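Local structure of EF0056 (Enterococcus faecalis, 6ORI) at residues Ile184-Tyr189 with His213-Thr218; Ile241-Leu246 with Val341-Leu346; Lys250-Ser255 with Ile330-Ala335; Asn266-Glu271 with Ile376-Leu381; Met282-Ala287 with Lys300-Leu305. The protein is an enterococcal surface protein of unknown function whose N-terminal region, built of immunoglobulin-like beta domains, may contribute to biofilm formation. All blocks are in the same frame, centred on the assembly; numbering follows the deposited sequence.

Interaction 1 (Ile184-Tyr189 with His213-Thr218)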
# COMPACT_ATOMS: atom_id res chain seq x y z
N ILE A 184 9.64 1.64 3.72
CA ILE A 184 9.68 0.39 2.95
C ILE A 184 8.80 -0.61 3.69
O ILE A 184 9.25 -1.64 4.22
CB ILE A 184 11.11 -0.11 2.77
CG1 ILE A 184 12.01 1.03 2.27
CG2 ILE A 184 11.16 -1.27 1.77
CD1 ILE A 184 11.57 1.67 0.96
N GLU A 185 7.53 -0.22 3.78
CA GLU A 185 6.50 -1.04 4.35
C GLU A 185 5.17 -0.72 3.69
O GLU A 185 4.88 0.44 3.34
CB GLU A 185 6.39 -0.85 5.86
CG GLU A 185 5.92 0.46 6.35
CD GLU A 185 5.66 0.41 7.84
OE1 GLU A 185 4.66 -0.23 8.26
OE2 GLU A 185 6.47 0.98 8.60
N SER A 186 4.35 -1.74 3.53
CA SER A 186 3.05 -1.58 2.93
C SER A 186 2.08 -2.48 3.64
O SER A 186 2.35 -3.67 3.82
CB SER A 186 3.15 -1.93 1.46
OG SER A 186 1.91 -1.70 0.83
N THR A 187 0.94 -1.92 4.04
CA THR A 187 -0.13 -2.64 4.73
C THR A 187 -1.41 -2.51 3.92
O THR A 187 -1.85 -1.36 3.66
CB THR A 187 -0.37 -2.08 6.14
OG1 THR A 187 0.81 -2.26 6.93
CG2 THR A 187 -1.55 -2.78 6.83
N GLY A 188 -1.99 -3.65 3.52
CA GLY A 188 -3.18 -3.67 2.68
C GLY A 188 -4.13 -4.77 3.13
O GLY A 188 -3.96 -5.30 4.22
N TYR A 189 -5.13 -5.05 2.31
CA TYR A 189 -6.09 -6.09 2.61
C TYR A 189 -6.42 -6.94 1.42
O TYR A 189 -6.33 -6.49 0.28
CB TYR A 189 -7.37 -5.55 3.28
CG TYR A 189 -8.23 -4.68 2.37
CD1 TYR A 189 -7.94 -3.34 2.17
CD2 TYR A 189 -9.31 -5.22 1.71
CE1 TYR A 189 -8.73 -2.56 1.34
CE2 TYR A 189 -10.10 -4.45 0.88
CZ TYR A 189 -9.81 -3.13 0.71
OH TYR A 189 -10.60 -2.37 -0.14
N HIS A 213 1.78 -1.49 -10.35
CA HIS A 213 0.99 -1.66 -9.15
C HIS A 213 0.65 -0.32 -8.53
O HIS A 213 1.39 0.65 -8.66
CB HIS A 213 1.79 -2.52 -8.15
CG HIS A 213 1.03 -2.98 -6.95
ND1 HIS A 213 0.01 -3.91 -7.02
CD2 HIS A 213 1.15 -2.66 -5.65
CE1 HIS A 213 -0.46 -4.13 -5.80
NE2 HIS A 213 0.23 -3.40 -4.95
N GLY A 214 -0.49 -0.27 -7.86
CA GLY A 214 -0.90 0.85 -7.05
C GLY A 214 -1.29 0.34 -5.67
O GLY A 214 -1.85 -0.75 -5.53
N SER A 215 -0.99 1.14 -4.66
CA SER A 215 -1.32 0.81 -3.30
C SER A 215 -1.72 2.06 -2.57
O SER A 215 -1.37 3.17 -2.97
CB SER A 215 -0.14 0.12 -2.60
OG SER A 215 1.03 0.92 -2.68
N VAL A 216 -2.49 1.88 -1.51
CA VAL A 216 -2.83 2.97 -0.60
C VAL A 216 -2.53 2.55 0.83
O VAL A 216 -3.13 1.59 1.33
CB VAL A 216 -4.31 3.36 -0.75
CG1 VAL A 216 -4.72 4.35 0.32
CG2 VAL A 216 -4.56 3.97 -2.11
N ASN A 217 -1.60 3.26 1.47
CA ASN A 217 -1.27 3.10 2.89
C ASN A 217 -1.98 4.23 3.62
O ASN A 217 -2.18 5.32 3.05
CB ASN A 217 0.24 3.24 3.13
CG ASN A 217 0.90 2.02 3.84
OD1 ASN A 217 0.59 0.86 3.60
ND2 ASN A 217 1.84 2.32 4.73
N THR A 218 -2.39 3.98 4.84
CA THR A 218 -3.10 4.96 5.65
C THR A 218 -2.39 5.10 6.98
O THR A 218 -1.72 4.17 7.45
CB THR A 218 -4.55 4.55 5.91
OG1 THR A 218 -4.57 3.44 6.81
CG2 THR A 218 -5.29 4.18 4.62
O HOH W 1 2.78 -0.34 6.13
O HOH W 2 2.27 1.43 -0.42
O HOH W 3 -1.68 1.28 5.62
O HOH W 4 -4.15 0.11 3.68

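Interaction 2 (Ile241-Leu246 with Val341-Leu346)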
# COMPACT_ATOMS: atom_id res chain seq x y z
N ILE A 241 -3.96 10.22 6.80
CA ILE A 241 -3.11 10.41 5.64
C ILE A 241 -3.23 9.22 4.73
O ILE A 241 -3.11 8.08 5.17
CB ILE A 241 -1.62 10.53 6.03
CG1 ILE A 241 -1.41 11.45 7.24
CG2 ILE A 241 -0.77 10.99 4.85
CD1 ILE A 241 -1.94 12.83 7.06
N LEU A 242 -3.49 9.48 3.46
CA LEU A 242 -3.52 8.45 2.42
C LEU A 242 -2.29 8.65 1.57
O LEU A 242 -2.10 9.71 0.97
CB LEU A 242 -4.73 8.57 1.51
CG LEU A 242 -6.09 8.69 2.15
CD1 LEU A 242 -7.20 8.76 1.08
CD2 LEU A 242 -6.30 7.52 3.08
N ASP A 243 -1.45 7.63 1.52
CA ASP A 243 -0.30 7.63 0.63
C ASP A 243 -0.60 6.68 -0.52
O ASP A 243 -0.64 5.45 -0.33
CB ASP A 243 0.97 7.24 1.38
CG ASP A 243 1.53 8.40 2.22
OD1 ASP A 243 1.04 9.53 2.08
OD2 ASP A 243 2.48 8.19 2.99
N HIS A 244 -0.88 7.27 -1.67
CA HIS A 244 -1.15 6.52 -2.88
C HIS A 244 0.18 6.33 -3.59
O HIS A 244 0.77 7.29 -4.08
CB HIS A 244 -2.15 7.30 -3.75
CG HIS A 244 -2.47 6.63 -5.05
ND1 HIS A 244 -2.90 7.35 -6.16
CD2 HIS A 244 -2.51 5.33 -5.41
CE1 HIS A 244 -3.14 6.51 -7.14
NE2 HIS A 244 -2.89 5.28 -6.72
N LYS A 245 0.66 5.10 -3.60
CA LYS A 245 1.97 4.81 -4.16
C LYS A 245 1.86 4.02 -5.46
O LYS A 245 1.13 3.03 -5.53
CB LYS A 245 2.84 4.08 -3.14
CG LYS A 245 4.29 3.91 -3.58
CD LYS A 245 5.18 3.31 -2.48
CE LYS A 245 6.64 3.32 -2.90
NZ LYS A 245 7.49 2.77 -1.81
N LEU A 246 2.56 4.49 -6.48
CA LEU A 246 2.56 3.90 -7.81
C LEU A 246 3.91 3.30 -8.10
O LEU A 246 4.94 3.98 -8.02
CB LEU A 246 2.22 4.95 -8.87
CG LEU A 246 0.87 5.62 -8.65
CD1 LEU A 246 0.69 6.70 -9.68
CD2 LEU A 246 -0.25 4.64 -8.76
N VAL A 341 4.66 8.82 -5.08
CA VAL A 341 3.76 8.89 -3.93
C VAL A 341 2.94 10.16 -4.05
O VAL A 341 3.53 11.25 -4.16
CB VAL A 341 4.51 8.85 -2.59
CG1 VAL A 341 3.56 9.03 -1.43
CG2 VAL A 341 5.26 7.55 -2.44
N VAL A 342 1.62 10.01 -4.04
CA VAL A 342 0.65 11.11 -4.01
C VAL A 342 0.05 11.04 -2.63
O VAL A 342 -0.45 10.00 -2.23
CB VAL A 342 -0.43 10.91 -5.09
CG1 VAL A 342 -1.46 12.04 -5.04
CG2 VAL A 342 0.22 10.83 -6.48
N ARG A 343 0.10 12.14 -1.89
CA ARG A 343 -0.35 12.15 -0.51
C ARG A 343 -1.61 13.00 -0.35
O ARG A 343 -1.65 14.16 -0.80
CB ARG A 343 0.78 12.64 0.40
CG ARG A 343 0.33 12.88 1.83
CD ARG A 343 1.52 13.05 2.73
NE ARG A 343 2.30 11.82 2.78
CZ ARG A 343 3.60 11.72 3.04
NH1 ARG A 343 4.32 12.80 3.27
NH2 ARG A 343 4.19 10.53 3.03
N TYR A 344 -2.61 12.45 0.33
CA TYR A 344 -3.82 13.16 0.69
C TYR A 344 -3.93 13.26 2.19
O TYR A 344 -3.74 12.26 2.93
CB TYR A 344 -5.04 12.45 0.11
CG TYR A 344 -4.97 12.28 -1.38
CD1 TYR A 344 -5.10 13.38 -2.23
CD2 TYR A 344 -4.81 11.03 -1.96
CE1 TYR A 344 -5.04 13.26 -3.56
CE2 TYR A 344 -4.74 10.90 -3.34
CZ TYR A 344 -4.88 12.01 -4.13
OH TYR A 344 -4.83 11.97 -5.49
N VAL A 345 -4.19 14.46 2.68
CA VAL A 345 -4.31 14.73 4.11
C VAL A 345 -5.77 15.04 4.43
O VAL A 345 -6.28 16.09 4.01
CB VAL A 345 -3.41 15.90 4.51
CG1 VAL A 345 -3.53 16.17 5.98
CG2 VAL A 345 -1.96 15.65 4.11
N LEU A 346 -6.43 14.15 5.16
CA LEU A 346 -7.85 14.28 5.49
C LEU A 346 -7.94 14.81 6.89
O LEU A 346 -7.79 14.06 7.85
CB LEU A 346 -8.55 12.91 5.41
CG LEU A 346 -8.32 12.06 4.16
CD1 LEU A 346 -9.06 10.75 4.25
CD2 LEU A 346 -8.76 12.80 2.93
O HOH W 5 -4.60 9.59 -6.72

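Interaction 3 (Lys250-Ser255 with Ile330-Ala335)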
# COMPACT_ATOMS: atom_id res chain seq x y z
N LYS A 250 8.55 0.60 -16.03
CA LYS A 250 9.84 1.06 -16.56
C LYS A 250 10.14 2.46 -15.97
O LYS A 250 10.17 2.60 -14.75
CB LYS A 250 9.82 1.07 -18.08
CG LYS A 250 9.63 -0.31 -18.71
CD LYS A 250 10.90 -1.12 -18.67
CE LYS A 250 11.20 -1.76 -20.03
NZ LYS A 250 10.02 -2.43 -20.64
N ASN A 251 10.32 3.48 -16.81
CA ASN A 251 10.75 4.80 -16.35
C ASN A 251 9.83 5.91 -16.89
O ASN A 251 10.30 6.91 -17.45
CB ASN A 251 12.22 5.06 -16.76
CG ASN A 251 12.41 5.11 -18.25
OD1 ASN A 251 11.71 4.45 -19.00
ND2 ASN A 251 13.34 5.94 -18.69
N PHE A 252 8.53 5.73 -16.71
CA PHE A 252 7.52 6.66 -17.24
C PHE A 252 7.84 8.13 -16.99
O PHE A 252 8.24 8.52 -15.90
CB PHE A 252 6.18 6.34 -16.59
CG PHE A 252 5.02 7.16 -17.10
CD1 PHE A 252 4.62 7.07 -18.42
CD2 PHE A 252 4.33 8.00 -16.25
CE1 PHE A 252 3.53 7.78 -18.88
CE2 PHE A 252 3.23 8.72 -16.71
CZ PHE A 252 2.85 8.61 -18.02
N SER A 253 7.67 8.92 -18.04
CA SER A 253 7.60 10.36 -17.95
C SER A 253 6.21 10.83 -18.37
O SER A 253 5.80 10.64 -19.52
CB SER A 253 8.63 11.00 -18.87
OG SER A 253 8.36 12.38 -19.03
N TYR A 254 5.51 11.48 -17.46
CA TYR A 254 4.20 12.07 -17.79
C TYR A 254 4.32 13.14 -18.86
O TYR A 254 3.57 13.15 -19.81
CB TYR A 254 3.56 12.66 -16.55
CG TYR A 254 2.20 13.30 -16.78
CD1 TYR A 254 1.04 12.54 -16.72
CD2 TYR A 254 2.08 14.66 -17.03
CE1 TYR A 254 -0.21 13.13 -16.94
CE2 TYR A 254 0.84 15.26 -17.24
CZ TYR A 254 -0.30 14.48 -17.19
OH TYR A 254 -1.56 15.00 -17.35
N SER A 255 5.29 14.03 -18.67
CA SER A 255 5.49 15.15 -19.57
C SER A 255 5.74 14.71 -21.00
O SER A 255 5.17 15.27 -21.94
CB SER A 255 6.67 15.99 -19.06
OG SER A 255 6.36 16.52 -17.79
N ILE A 330 1.89 16.47 -8.89
CA ILE A 330 2.43 15.14 -8.62
C ILE A 330 3.86 15.09 -9.12
O ILE A 330 4.13 15.49 -10.24
CB ILE A 330 1.61 14.05 -9.34
CG1 ILE A 330 0.17 14.00 -8.81
CG2 ILE A 330 2.30 12.67 -9.26
CD1 ILE A 330 -0.78 13.07 -9.62
N ASP A 331 4.77 14.57 -8.29
CA ASP A 331 6.13 14.32 -8.74
C ASP A 331 6.11 12.93 -9.37
O ASP A 331 6.06 11.91 -8.68
CB ASP A 331 7.14 14.43 -7.60
CG ASP A 331 8.58 14.38 -8.10
OD1 ASP A 331 8.84 13.72 -9.12
OD2 ASP A 331 9.45 15.01 -7.47
N PHE A 332 6.12 12.89 -10.69
CA PHE A 332 6.07 11.63 -11.43
C PHE A 332 7.42 10.94 -11.52
O PHE A 332 7.51 9.88 -12.15
CB PHE A 332 5.54 11.86 -12.84
CG PHE A 332 4.04 12.00 -12.92
CD1 PHE A 332 3.23 10.90 -13.10
CD2 PHE A 332 3.45 13.25 -12.84
CE1 PHE A 332 1.86 11.03 -13.20
CE2 PHE A 332 2.08 13.37 -12.93
CZ PHE A 332 1.30 12.25 -13.10
N ALA A 333 8.46 11.52 -10.92
CA ALA A 333 9.82 10.98 -11.06
C ALA A 333 10.09 10.79 -12.55
O ALA A 333 10.47 9.69 -12.97
CB ALA A 333 9.97 9.68 -10.27
N ASN A 334 9.89 11.84 -13.35
CA ASN A 334 9.90 11.72 -14.79
C ASN A 334 11.21 11.13 -15.29
O ASN A 334 12.30 11.56 -14.88
CB ASN A 334 9.66 13.07 -15.50
CG ASN A 334 8.19 13.56 -15.42
OD1 ASN A 334 7.22 12.80 -15.49
ND2 ASN A 334 8.05 14.88 -15.31
N ALA A 335 11.07 10.14 -16.16
CA ALA A 335 12.19 9.45 -16.83
C ALA A 335 13.02 8.58 -15.90
O ALA A 335 14.06 8.06 -16.30
CB ALA A 335 13.06 10.45 -17.57

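Interaction 4 (Asn266-Glu271 with Ile376-Leu381)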
# COMPACT_ATOMS: atom_id res chain seq x y z
N ASN A 266 -7.36 10.81 -8.39
CA ASN A 266 -8.66 10.44 -7.82
C ASN A 266 -8.50 9.83 -6.45
O ASN A 266 -7.54 9.10 -6.19
CB ASN A 266 -9.41 9.39 -8.67
CG ASN A 266 -9.75 9.88 -10.03
OD1 ASN A 266 -10.87 10.34 -10.26
ND2 ASN A 266 -8.80 9.80 -10.95
N TYR A 267 -9.47 10.10 -5.58
CA TYR A 267 -9.45 9.61 -4.22
C TYR A 267 -10.88 9.38 -3.78
O TYR A 267 -11.79 10.08 -4.21
CB TYR A 267 -8.69 10.60 -3.30
CG TYR A 267 -9.06 12.04 -3.59
CD1 TYR A 267 -8.44 12.76 -4.58
CD2 TYR A 267 -10.08 12.66 -2.90
CE1 TYR A 267 -8.82 14.07 -4.89
CE2 TYR A 267 -10.47 13.95 -3.19
CZ TYR A 267 -9.84 14.65 -4.19
OH TYR A 267 -10.25 15.94 -4.50
N LYS A 268 -11.05 8.39 -2.94
CA LYS A 268 -12.36 8.03 -2.41
C LYS A 268 -12.20 7.69 -0.95
O LYS A 268 -11.31 6.92 -0.57
CB LYS A 268 -12.95 6.83 -3.15
CG LYS A 268 -14.38 6.48 -2.72
CD LYS A 268 -14.91 5.28 -3.50
CE LYS A 268 -16.41 5.08 -3.27
NZ LYS A 268 -16.72 4.86 -1.83
N ILE A 269 -13.02 8.29 -0.11
CA ILE A 269 -12.97 7.98 1.31
C ILE A 269 -14.29 7.41 1.78
O ILE A 269 -15.36 7.76 1.28
CB ILE A 269 -12.57 9.19 2.18
CG1 ILE A 269 -13.72 10.19 2.34
CG2 ILE A 269 -11.32 9.86 1.59
CD1 ILE A 269 -13.50 11.20 3.45
N ASP A 270 -14.18 6.53 2.76
CA ASP A 270 -15.30 5.80 3.31
C ASP A 270 -16.45 6.76 3.60
O ASP A 270 -16.26 7.80 4.21
CB ASP A 270 -14.83 5.13 4.62
CG ASP A 270 -15.81 4.09 5.12
OD1 ASP A 270 -16.93 4.44 5.53
OD2 ASP A 270 -15.42 2.91 5.10
N GLU A 271 -17.65 6.39 3.15
CA GLU A 271 -18.80 7.27 3.27
C GLU A 271 -19.05 7.71 4.72
O GLU A 271 -19.49 8.82 4.96
CB GLU A 271 -20.06 6.61 2.67
CG GLU A 271 -20.44 5.28 3.29
CD GLU A 271 -21.72 4.71 2.73
OE1 GLU A 271 -22.57 5.50 2.26
OE2 GLU A 271 -21.89 3.47 2.74
N ILE A 376 -12.56 2.18 4.56
CA ILE A 376 -11.95 1.87 3.27
C ILE A 376 -11.65 3.15 2.50
O ILE A 376 -12.46 4.07 2.48
CB ILE A 376 -12.88 0.98 2.42
CG1 ILE A 376 -13.18 -0.33 3.16
CG2 ILE A 376 -12.27 0.69 1.06
CD1 ILE A 376 -11.97 -1.18 3.49
N PHE A 377 -10.49 3.19 1.87
CA PHE A 377 -10.03 4.31 1.06
C PHE A 377 -9.49 3.81 -0.28
O PHE A 377 -8.82 2.80 -0.35
CB PHE A 377 -8.92 5.07 1.78
CG PHE A 377 -9.29 5.50 3.16
CD1 PHE A 377 -9.09 4.67 4.23
CD2 PHE A 377 -9.89 6.72 3.38
CE1 PHE A 377 -9.45 5.06 5.49
CE2 PHE A 377 -10.25 7.10 4.65
CZ PHE A 377 -10.03 6.27 5.70
N ASP A 378 -9.73 4.56 -1.35
CA ASP A 378 -9.24 4.17 -2.67
C ASP A 378 -8.56 5.36 -3.33
O ASP A 378 -8.88 6.51 -3.03
CB ASP A 378 -10.40 3.71 -3.55
CG ASP A 378 -11.32 2.72 -2.86
OD1 ASP A 378 -11.04 1.52 -2.94
OD2 ASP A 378 -12.28 3.15 -2.19
N SER A 379 -7.66 5.08 -4.25
CA SER A 379 -7.02 6.13 -5.03
C SER A 379 -6.61 5.55 -6.37
O SER A 379 -6.26 4.38 -6.47
CB SER A 379 -5.80 6.69 -4.32
OG SER A 379 -6.15 7.19 -3.05
N TRP A 380 -6.64 6.38 -7.41
CA TRP A 380 -6.25 5.92 -8.73
C TRP A 380 -5.97 7.11 -9.62
O TRP A 380 -6.41 8.23 -9.31
CB TRP A 380 -7.31 5.01 -9.37
CG TRP A 380 -8.65 5.67 -9.69
CD1 TRP A 380 -9.09 6.11 -10.91
CD2 TRP A 380 -9.71 5.93 -8.76
NE1 TRP A 380 -10.36 6.64 -10.79
CE2 TRP A 380 -10.76 6.55 -9.48
CE3 TRP A 380 -9.88 5.72 -7.38
CZ2 TRP A 380 -11.95 6.95 -8.87
CZ3 TRP A 380 -11.04 6.13 -6.79
CH2 TRP A 380 -12.06 6.74 -7.53
N LEU A 381 -5.25 6.89 -10.72
CA LEU A 381 -5.15 7.91 -11.76
C LEU A 381 -6.10 7.57 -12.87
O LEU A 381 -6.31 6.38 -13.17
CB LEU A 381 -3.71 7.99 -12.30
CG LEU A 381 -2.61 8.27 -11.27
CD1 LEU A 381 -1.29 8.47 -11.98
CD2 LEU A 381 -2.91 9.46 -10.39

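Interaction 5 (Met282-Ala287 with Lys300-Leu305)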
# COMPACT_ATOMS: atom_id res chain seq x y z
N MET A 282 -3.66 18.15 -0.76
CA MET A 282 -2.83 17.31 -1.62
C MET A 282 -1.40 17.73 -1.40
O MET A 282 -1.08 18.94 -1.45
CB MET A 282 -3.20 17.52 -3.08
CG MET A 282 -2.62 16.48 -4.00
SD MET A 282 -3.16 16.83 -5.67
CE MET A 282 -2.51 15.39 -6.50
N HIS A 283 -0.54 16.76 -1.11
CA HIS A 283 0.89 17.03 -0.98
C HIS A 283 1.67 16.33 -2.06
O HIS A 283 1.36 15.19 -2.42
CB HIS A 283 1.43 16.56 0.37
CG HIS A 283 0.90 17.32 1.56
ND1 HIS A 283 1.45 17.20 2.82
CD2 HIS A 283 -0.11 18.21 1.67
CE1 HIS A 283 0.78 17.98 3.66
NE2 HIS A 283 -0.16 18.61 2.98
N MET A 284 2.72 16.99 -2.52
CA MET A 284 3.71 16.41 -3.39
C MET A 284 4.79 15.80 -2.53
O MET A 284 5.28 16.44 -1.59
CB MET A 284 4.30 17.49 -4.29
CG MET A 284 5.35 16.95 -5.24
SD MET A 284 6.09 18.19 -6.31
CE MET A 284 4.79 18.42 -7.51
N VAL A 285 5.17 14.56 -2.87
CA VAL A 285 6.17 13.79 -2.14
C VAL A 285 7.18 13.25 -3.15
O VAL A 285 6.86 13.01 -4.30
CB VAL A 285 5.47 12.61 -1.41
CG1 VAL A 285 6.48 11.77 -0.63
CG2 VAL A 285 4.38 13.13 -0.46
N GLN A 286 8.41 13.01 -2.70
CA GLN A 286 9.47 12.57 -3.58
C GLN A 286 10.13 11.31 -3.06
O GLN A 286 10.47 11.21 -1.88
CB GLN A 286 10.50 13.69 -3.71
CG GLN A 286 9.86 15.06 -3.54
CD GLN A 286 10.47 16.10 -4.44
OE1 GLN A 286 11.69 16.20 -4.56
NE2 GLN A 286 9.62 16.88 -5.10
N ALA A 287 10.27 10.33 -3.96
CA ALA A 287 11.05 9.13 -3.68
C ALA A 287 12.53 9.42 -3.97
O ALA A 287 12.96 9.37 -5.12
CB ALA A 287 10.56 7.95 -4.57
N LYS A 300 5.16 18.80 0.38
CA LYS A 300 4.82 20.19 0.15
C LYS A 300 3.36 20.24 -0.27
O LYS A 300 2.93 19.44 -1.11
CB LYS A 300 5.71 20.76 -0.96
CG LYS A 300 5.32 22.11 -1.52
CD LYS A 300 5.40 22.10 -3.04
CE LYS A 300 6.82 21.83 -3.54
NZ LYS A 300 6.84 21.55 -5.00
N LYS A 301 2.57 21.16 0.28
CA LYS A 301 1.17 21.26 -0.12
C LYS A 301 1.07 21.88 -1.50
O LYS A 301 1.68 22.92 -1.76
CB LYS A 301 0.36 22.09 0.88
CG LYS A 301 -1.09 22.21 0.48
CD LYS A 301 -1.87 22.99 1.54
CE LYS A 301 -3.29 23.20 1.14
NZ LYS A 301 -3.43 24.55 0.57
N VAL A 302 0.33 21.22 -2.39
CA VAL A 302 0.16 21.69 -3.74
C VAL A 302 -1.27 22.03 -4.10
O VAL A 302 -1.49 22.71 -5.11
CB VAL A 302 0.74 20.71 -4.76
CG1 VAL A 302 2.25 20.62 -4.62
CG2 VAL A 302 0.09 19.33 -4.66
N ALA A 303 -2.25 21.60 -3.31
CA ALA A 303 -3.64 21.95 -3.59
C ALA A 303 -4.56 21.74 -2.42
O ALA A 303 -4.31 20.87 -1.58
CB ALA A 303 -4.17 21.15 -4.76
N ASP A 304 -5.62 22.53 -2.39
CA ASP A 304 -6.81 22.26 -1.60
C ASP A 304 -7.72 21.40 -2.46
O ASP A 304 -7.96 21.75 -3.62
CB ASP A 304 -7.53 23.56 -1.28
CG ASP A 304 -6.74 24.46 -0.37
OD1 ASP A 304 -6.29 23.99 0.71
OD2 ASP A 304 -6.57 25.64 -0.73
N LEU A 305 -8.24 20.32 -1.90
CA LEU A 305 -9.11 19.37 -2.61
C LEU A 305 -10.52 19.38 -2.09
O LEU A 305 -10.78 19.77 -0.93
CB LEU A 305 -8.55 17.96 -2.44
CG LEU A 305 -7.15 17.74 -3.00
CD1 LEU A 305 -6.74 16.29 -2.75
CD2 LEU A 305 -7.03 18.08 -4.48

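Interaction 1 (Ile184-Tyr189 with His213-Thr218)
Asn217 reaches over to Thr187 and forms the one direct hydrogen bond between strands 184-189 and 213-218. Thr187 N points at Asn217 OD1 over 2.8 Å, almost straight at 178° and in the plane of the amide carbonyl. The same oxygen lies 3.5 Å from Ser186 CA, so the amide tip is set close against the neighbouring backbone. To get there the Asn217 side chain holds CG away from any staggered position (chi1 -124°). The two strands come from different antiparallel sheets, and their axes run 96° apart, so the contact is a local crossing between beta domains with no ladder of backbone pairs. Away from this bond, water fills the contact. One water donates to Glu185 OE1 and Thr187 OG1 and accepts from Asn217 ND2 at 3.1 Å; Glu185 OE1 also has a salt bridge to Arg168. A second sits 2.6 Å from Ser215 OG and is only weakly linked to Ser186 OG, while a third lies between Thr187 O and Val216 O, 2.7 Å from Thr187 O.

Interaction 2 (Ile241-Leu246 with Val341-Leu346)
Asp243 OD1 receives Arg343 NE at 2.7 Å, one half of a side-on salt bridge across two neighbouring antiparallel strands of a five-stranded sheet in an immunoglobulin-like domain. The other half runs from Arg343 NH2 to Asp243 OD2 at 2.9 Å. Both carboxylate oxygens are met on their syn sides, and the two side chains lie alongside each other with their planes turned 31° apart. The bend in the arginine chain at chi3 (-65°) sets NE for this grip, and NH2 also bonds to Val294 O, which gives this nitrogen a second partner. Ile241 packs its CG2 against the aliphatic part of the arginine, 3.7 Å from Arg343 CG, and its CD1 against Val345.

The backbones are tied by two hydrogen-bonded pairs, Leu242 with Tyr344 and His244 with Val342. Leu242 O accepts from Tyr344 N and also lies 3.3 Å from Arg343 CA in a CA-H...O contact. On the face that carries Leu242, His244 and Tyr344, which packs against strand 375-382, Leu242 CG approaches Leu346 CD1. The His244 ring has Leu246 CG above one face near the rim, and its NE2 bonds to Thr392 O. A water bridges the two side chains on this face, 2.9 Å from His244 ND1 and 2.7 Å from Tyr344 OH.

Interaction 3 (Lys250-Ser255 with Ile330-Ala335)
At the start of the short helix 254-257, Tyr254 packs against Phe332 and its backbone is met by Asn334, both from the loop that leads to strand 340-348. The Tyr254 and Phe332 rings form an offset stack, centroids 4.7 Å apart and planes at 17°. Tyr254 CB stands over the middle of the Phe332 ring, 3.7 Å from its centroid, a CH-pi contact, and Ile330 CG2 covers the opposite face near the rim. Tyr254 CG is anti to the backbone N (chi1 -180°), and beyond it CD1 comes over the Phe332 ring, 3.6 Å from Phe332 CZ. Phe252 approaches the same ring with CE2, 4.2 Å from Phe332 CD1. Ser253 is the N-cap, its OG bonding to Thr256 N. Asn334 OD1 takes Tyr254 N at 2.9 Å, the donor standing above the amide carbonyl plane. Inside the loop, Asp331 OD1 accepts from Ala333 N in an Asx turn. Toward the surface the grip is slacker: Ala335 N to Phe252 O and Asn251 ND2 to Ala335 O are both 3.3 Å long.

Interaction 4 (Asn266-Glu271 with Ile376-Leu381)
Asn266 lies flat on the indole of Trp380, joining two central neighbours of a four-stranded antiparallel sheet. Its CB stands over the six-membered ring, 3.4 Å from the centroid, in a CH-pi contact. CG comes next, 3.4 Å from Trp380 NE1, and the amide continues parallel to the indole, the two planes only 6° apart. OD1 is then 3.8 Å from Trp380 CZ2, while ND2 turns to Trp380 O at 3.3 Å and has a second partner in Ser382 OG. Trp380 O is thus held by two donors of one residue: Asn266 N arrives almost head-on, ND2 from above the carbonyl plane. Trp380 CG sits between its backbone N and carbonyl carbon (chi1 65°). Further along, Lys268 and Asp378 pair backbone to backbone, and Lys268 CD brushes Asp378 OD2, while Asp378 OD1 bonds to Thr395 OG1; Lys268 also makes a cation-pi contact with Phe197. On the other face, Ile269 CB meets Phe377 CD2 at 3.8 Å. Further on, Asp270 OD2 accepts Ile376 N at 3.0 Å through its anti lone pair.

Interaction 5 (Met282-Ala287 with Lys300-Leu305)
The His283 imidazole has Lys301 N above one face, 4.2 Å from the ring plane and toward the rim, while its CD2 lies 4.0 Å from Lys301 CB. Phe296 also meets this ring, and NE2 bonds to Gln281 OE1. The strands are antiparallel, and a classic beta bulge shifts their register: Val302 and Ala303 both face Met282. Met282 O takes Val302 N at 2.8 Å and a weak bond from Ala303 N at 3.5 Å, whereas Met282 N gives a straight bond to Ala303 O. At the bulge the two Val302 methyls reach the two methionines. CG1, anti to the carbonyl carbon (chi1 -66°), touches Met284 CB at 3.8 Å, and CG2 approaches Met282 CG. Leu305 CD1 closes on Met282 CB, also at 3.8 Å. Lys300 shares the methionine face, its chain running beside Met284, while Lys301 lies on the His283 face and its NZ forms a salt bridge with Asp304 OD1 within residues 300-305. The edge strand thus combines an apolar patch around Met282 with charged side-chain ends, its bulge giving Met282 O two N-H partners of unequal strength.

How the interactions relate
Interactions 2 and 4 are the buried contacts, each an antiparallel strand pair in one of two facing sheets; they touch where His244 packs on Ser379 and Tyr344 on Tyr267, as in a beta sandwich. Interactions 1, 2 and 5 reach the same five-stranded sheet, with 2 inside it, 5 at the outermost strand 300-304, and 1 on the opposite outermost strand 211-221, where another domain crosses. Accordingly interaction 1 combines one direct amide bond with bridging waters, interaction 2 backbone bonds with an ion pair, and interaction 5 bulged backbone bonds with apolar methionine packing. Interaction 3, about 20 Å from the chain centre, ties a helix start to a loop by aromatic stacking and a few hydrogen bonds, and its Ile330 meets Met282, Met284 and Val342.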